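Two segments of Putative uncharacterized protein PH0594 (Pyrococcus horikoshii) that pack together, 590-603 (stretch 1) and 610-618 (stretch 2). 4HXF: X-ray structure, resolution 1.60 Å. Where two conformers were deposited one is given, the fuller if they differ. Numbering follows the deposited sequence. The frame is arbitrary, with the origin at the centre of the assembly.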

# COMPACT_ATOMS: atom_id res chain seq x y z
N MET A 590 6.31 -28.13 -13.06
CA MET A 590 5.78 -29.22 -12.22
C MET A 590 4.45 -29.77 -12.80
O MET A 590 4.24 -30.98 -12.92
CB MET A 590 5.61 -28.68 -10.84
CG MET A 590 5.08 -29.69 -9.87
SD MET A 590 3.30 -29.73 -9.79
CE MET A 590 2.87 -28.02 -9.42
N LYS A 591 3.58 -28.83 -13.21
CA LYS A 591 2.22 -29.19 -13.73
C LYS A 591 2.39 -29.85 -15.07
O LYS A 591 1.71 -30.89 -15.33
CB LYS A 591 1.28 -28.00 -13.87
CG LYS A 591 0.84 -27.46 -12.48
CD LYS A 591 -0.01 -26.21 -12.62
CE LYS A 591 -0.46 -25.83 -11.23
NZ LYS A 591 -1.19 -24.54 -11.21
N ARG A 592 3.32 -29.40 -15.90
CA ARG A 592 3.59 -30.11 -17.15
C ARG A 592 4.09 -31.50 -16.91
O ARG A 592 3.63 -32.46 -17.56
CB ARG A 592 4.58 -29.34 -18.05
CG ARG A 592 4.94 -30.13 -19.29
CD ARG A 592 5.94 -29.48 -20.18
NE ARG A 592 6.56 -30.49 -21.07
CZ ARG A 592 7.50 -31.36 -20.72
NH1 ARG A 592 7.92 -32.27 -21.60
NH2 ARG A 592 8.10 -31.32 -19.54
N TYR A 593 5.07 -31.66 -16.00
CA TYR A 593 5.56 -33.01 -15.73
C TYR A 593 4.47 -33.94 -15.22
O TYR A 593 4.42 -35.13 -15.60
CB TYR A 593 6.76 -33.00 -14.77
CG TYR A 593 8.05 -32.35 -15.26
CD1 TYR A 593 8.69 -31.35 -14.50
CD2 TYR A 593 8.62 -32.74 -16.42
CE1 TYR A 593 9.92 -30.85 -14.93
CE2 TYR A 593 9.80 -32.19 -16.91
CZ TYR A 593 10.45 -31.23 -16.12
OH TYR A 593 11.64 -30.70 -16.56
N LYS A 594 3.54 -33.43 -14.40
CA LYS A 594 2.54 -34.28 -13.82
C LYS A 594 1.52 -34.67 -14.92
O LYS A 594 1.08 -35.85 -15.06
CB LYS A 594 1.84 -33.52 -12.71
CG LYS A 594 0.70 -34.32 -12.09
CD LYS A 594 1.14 -35.65 -11.48
CE LYS A 594 0.07 -36.28 -10.58
NZ LYS A 594 0.38 -37.66 -10.06
N LEU A 595 1.19 -33.71 -15.83
CA LEU A 595 0.33 -34.02 -17.01
C LEU A 595 0.95 -35.10 -17.90
O LEU A 595 0.29 -36.04 -18.33
CB LEU A 595 0.04 -32.78 -17.88
CG LEU A 595 -0.87 -31.68 -17.38
CD1 LEU A 595 -0.81 -30.45 -18.29
CD2 LEU A 595 -2.30 -32.27 -17.30
N PHE A 596 2.24 -34.93 -18.17
CA PHE A 596 2.96 -35.81 -19.04
C PHE A 596 2.91 -37.22 -18.45
O PHE A 596 2.57 -38.20 -19.13
CB PHE A 596 4.39 -35.30 -19.13
CG PHE A 596 5.34 -36.09 -20.04
CD1 PHE A 596 5.63 -35.65 -21.32
CD2 PHE A 596 6.03 -37.20 -19.56
CE1 PHE A 596 6.49 -36.35 -22.14
CE2 PHE A 596 6.95 -37.87 -20.34
CZ PHE A 596 7.13 -37.47 -21.66
N MET A 597 3.27 -37.36 -17.18
CA MET A 597 3.34 -38.69 -16.62
C MET A 597 1.95 -39.31 -16.52
O MET A 597 1.81 -40.50 -16.83
CB MET A 597 4.19 -38.74 -15.31
CG MET A 597 3.64 -38.01 -14.13
SD MET A 597 4.97 -37.55 -12.88
CE MET A 597 4.15 -38.45 -11.61
N GLU A 598 0.95 -38.53 -16.14
CA GLU A 598 -0.37 -39.11 -16.02
C GLU A 598 -1.05 -39.49 -17.32
O GLU A 598 -1.76 -40.49 -17.38
CB GLU A 598 -1.30 -38.21 -15.22
CG GLU A 598 -0.90 -38.08 -13.74
CD GLU A 598 -0.85 -39.43 -13.03
OE1 GLU A 598 -1.77 -40.27 -13.29
OE2 GLU A 598 0.15 -39.70 -12.27
N PHE A 599 -0.77 -38.76 -18.38
CA PHE A 599 -1.30 -39.12 -19.72
C PHE A 599 -0.77 -40.47 -20.13
O PHE A 599 -1.51 -41.35 -20.52
CB PHE A 599 -1.05 -38.05 -20.74
CG PHE A 599 -1.85 -38.22 -21.99
CD1 PHE A 599 -3.19 -37.83 -21.98
CD2 PHE A 599 -1.30 -38.81 -23.14
CE1 PHE A 599 -3.94 -37.96 -23.14
CE2 PHE A 599 -2.08 -39.03 -24.25
CZ PHE A 599 -3.40 -38.58 -24.26
N PHE A 600 0.54 -40.71 -19.96
CA PHE A 600 1.06 -42.03 -20.29
C PHE A 600 0.59 -43.12 -19.34
O PHE A 600 0.26 -44.20 -19.80
CB PHE A 600 2.61 -42.03 -20.37
CG PHE A 600 3.14 -41.52 -21.69
CD1 PHE A 600 4.05 -40.46 -21.75
CD2 PHE A 600 2.67 -42.01 -22.92
CE1 PHE A 600 4.64 -40.09 -22.97
CE2 PHE A 600 3.17 -41.51 -24.16
CZ PHE A 600 4.14 -40.55 -24.15
N GLU A 601 0.46 -42.83 -18.03
CA GLU A 601 -0.09 -43.80 -17.06
C GLU A 601 -1.50 -44.25 -17.52
O GLU A 601 -1.80 -45.42 -17.40
CB GLU A 601 -0.17 -43.16 -15.67
CG GLU A 601 1.24 -43.01 -14.99
CD GLU A 601 1.82 -44.33 -14.56
OE1 GLU A 601 2.60 -44.89 -15.28
OE2 GLU A 601 1.39 -44.84 -13.56
N ARG A 602 -2.31 -43.29 -17.96
CA ARG A 602 -3.73 -43.50 -18.21
C ARG A 602 -4.09 -43.82 -19.65
O ARG A 602 -5.31 -44.15 -19.91
CB ARG A 602 -4.56 -42.35 -17.64
CG ARG A 602 -4.41 -42.19 -16.13
CD ARG A 602 -4.84 -40.83 -15.63
NE ARG A 602 -4.56 -40.68 -14.21
CZ ARG A 602 -5.39 -40.96 -13.20
NH1 ARG A 602 -6.61 -41.44 -13.37
NH2 ARG A 602 -4.95 -40.68 -11.94
N LYS A 603 -3.11 -43.71 -20.59
CA LYS A 603 -3.39 -43.96 -21.96
C LYS A 603 -2.47 -45.02 -22.57
O LYS A 603 -2.82 -45.65 -23.59
CB LYS A 603 -3.36 -42.64 -22.77
CG LYS A 603 -4.43 -41.64 -22.29
CD LYS A 603 -5.84 -42.00 -22.58
CE LYS A 603 -6.77 -41.07 -21.85
NZ LYS A 603 -8.17 -41.47 -22.00
N GLY A 610 -11.32 -41.01 -20.96
CA GLY A 610 -11.34 -39.60 -20.52
C GLY A 610 -10.00 -39.14 -19.96
O GLY A 610 -8.99 -39.91 -19.95
N PHE A 611 -9.95 -37.88 -19.52
CA PHE A 611 -8.82 -37.34 -18.83
C PHE A 611 -9.33 -36.15 -17.97
O PHE A 611 -9.23 -35.01 -18.35
CB PHE A 611 -7.72 -36.99 -19.82
CG PHE A 611 -6.36 -36.82 -19.23
CD1 PHE A 611 -5.58 -37.91 -18.81
CD2 PHE A 611 -5.82 -35.61 -19.10
CE1 PHE A 611 -4.34 -37.76 -18.27
CE2 PHE A 611 -4.51 -35.46 -18.61
CZ PHE A 611 -3.78 -36.57 -18.15
N ASP A 612 -9.78 -36.49 -16.76
CA ASP A 612 -10.32 -35.48 -15.83
C ASP A 612 -9.16 -34.77 -15.18
O ASP A 612 -8.66 -35.18 -14.14
CB ASP A 612 -11.16 -36.14 -14.76
CG ASP A 612 -11.89 -35.10 -13.86
OD1 ASP A 612 -12.91 -35.48 -13.25
OD2 ASP A 612 -11.43 -33.91 -13.81
N VAL A 613 -8.67 -33.73 -15.82
CA VAL A 613 -7.45 -33.06 -15.36
C VAL A 613 -7.63 -32.44 -13.94
O VAL A 613 -6.70 -32.34 -13.17
CB VAL A 613 -7.05 -32.04 -16.45
CG1 VAL A 613 -7.93 -30.77 -16.41
CG2 VAL A 613 -5.60 -31.79 -16.39
N GLU A 614 -8.84 -32.04 -13.57
CA GLU A 614 -9.05 -31.44 -12.23
C GLU A 614 -8.69 -32.49 -11.13
O GLU A 614 -7.87 -32.25 -10.21
CB GLU A 614 -10.50 -30.95 -12.12
N LYS A 615 -9.24 -33.70 -11.32
CA LYS A 615 -9.06 -34.85 -10.41
C LYS A 615 -7.64 -35.37 -10.46
O LYS A 615 -6.97 -35.52 -9.41
CB LYS A 615 -10.06 -35.96 -10.78
CG LYS A 615 -10.17 -37.08 -9.77
N ILE A 616 -7.14 -35.58 -11.70
CA ILE A 616 -5.84 -36.24 -11.94
C ILE A 616 -4.73 -35.35 -11.35
O ILE A 616 -3.77 -35.89 -10.79
CB ILE A 616 -5.59 -36.53 -13.46
CG1 ILE A 616 -6.60 -37.57 -14.00
CG2 ILE A 616 -4.16 -36.95 -13.69
CD1 ILE A 616 -6.62 -37.67 -15.52
N LEU A 617 -4.88 -34.02 -11.45
CA LEU A 617 -3.85 -33.08 -10.94
C LEU A 617 -4.01 -32.62 -9.49
O LEU A 617 -3.04 -32.15 -8.90
CB LEU A 617 -3.64 -31.87 -11.89
CG LEU A 617 -2.42 -31.99 -12.83
CD1 LEU A 617 -2.65 -33.03 -13.94
CD2 LEU A 617 -2.03 -30.60 -13.37
N LYS A 618 -5.18 -32.77 -8.87
CA LYS A 618 -5.32 -32.33 -7.48
C LYS A 618 -6.32 -33.20 -6.72
O LYS A 618 -7.51 -32.91 -6.72
CB LYS A 618 -5.73 -30.84 -7.43
O HOH W 1 -2.99 -38.72 -10.47

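Only one direct hydrogen bond crosses this contact, and it sits at the far end of an interface whose other direct contacts are van der Waals packing, some of it from the aliphatic parts of charged residues: K603 NZ donates to the backbone carbonyl G610 O at 2.7 Å. The lysine, on a wider pi-type turn of the long helix, points its CA-to-CB bond toward stretch 2 and, with chi1 and chi2 both m, brings its ammonium to the G610 carbonyl. G610 has a phi of 72°, a value that by itself favours glycine.

From there apolar packing takes over. F611, in the loop before the short helix, inserts its ring against the long helix. F599 directs its edge at the F611 face, centroids 5.3 Å apart and planes at 70°, while L595 CD2 lies at the ring's edge, 4.1 Å from F611 CE2. The same L595 methyl also meets V613 CG2 and L617 CD1, each at 3.5 Å. One leucine branch thus serves three partners, helped by an L617 side chain whose end comes nearer than its CA-to-CB bond, which points sideways, would suggest.

The helix axes cross at 103°, and the loop before the short helix extends the contact toward K603. Charged residues join it through their aliphatic parts. E598 CG packs 3.5 Å from I616 CG2, and R602 CD 3.6 Å from I616 CD1, with I616 also lying over one face of the guanidinium. Buried E598 has both carboxylate oxygens paired, which offsets the cost of burying charge: K594 NZ reaches E598 OE2 at 3.0 Å and R602 NE reaches E598 OE1 at 3.0 Å. These salt bridges stay within the long helix, leaving K594 CG to pack 4.0 Å from L617 CG. A water adds a polar link, donating to I616 O at 3.0 Å and accepting from R602 NH2 at 3.1 Å.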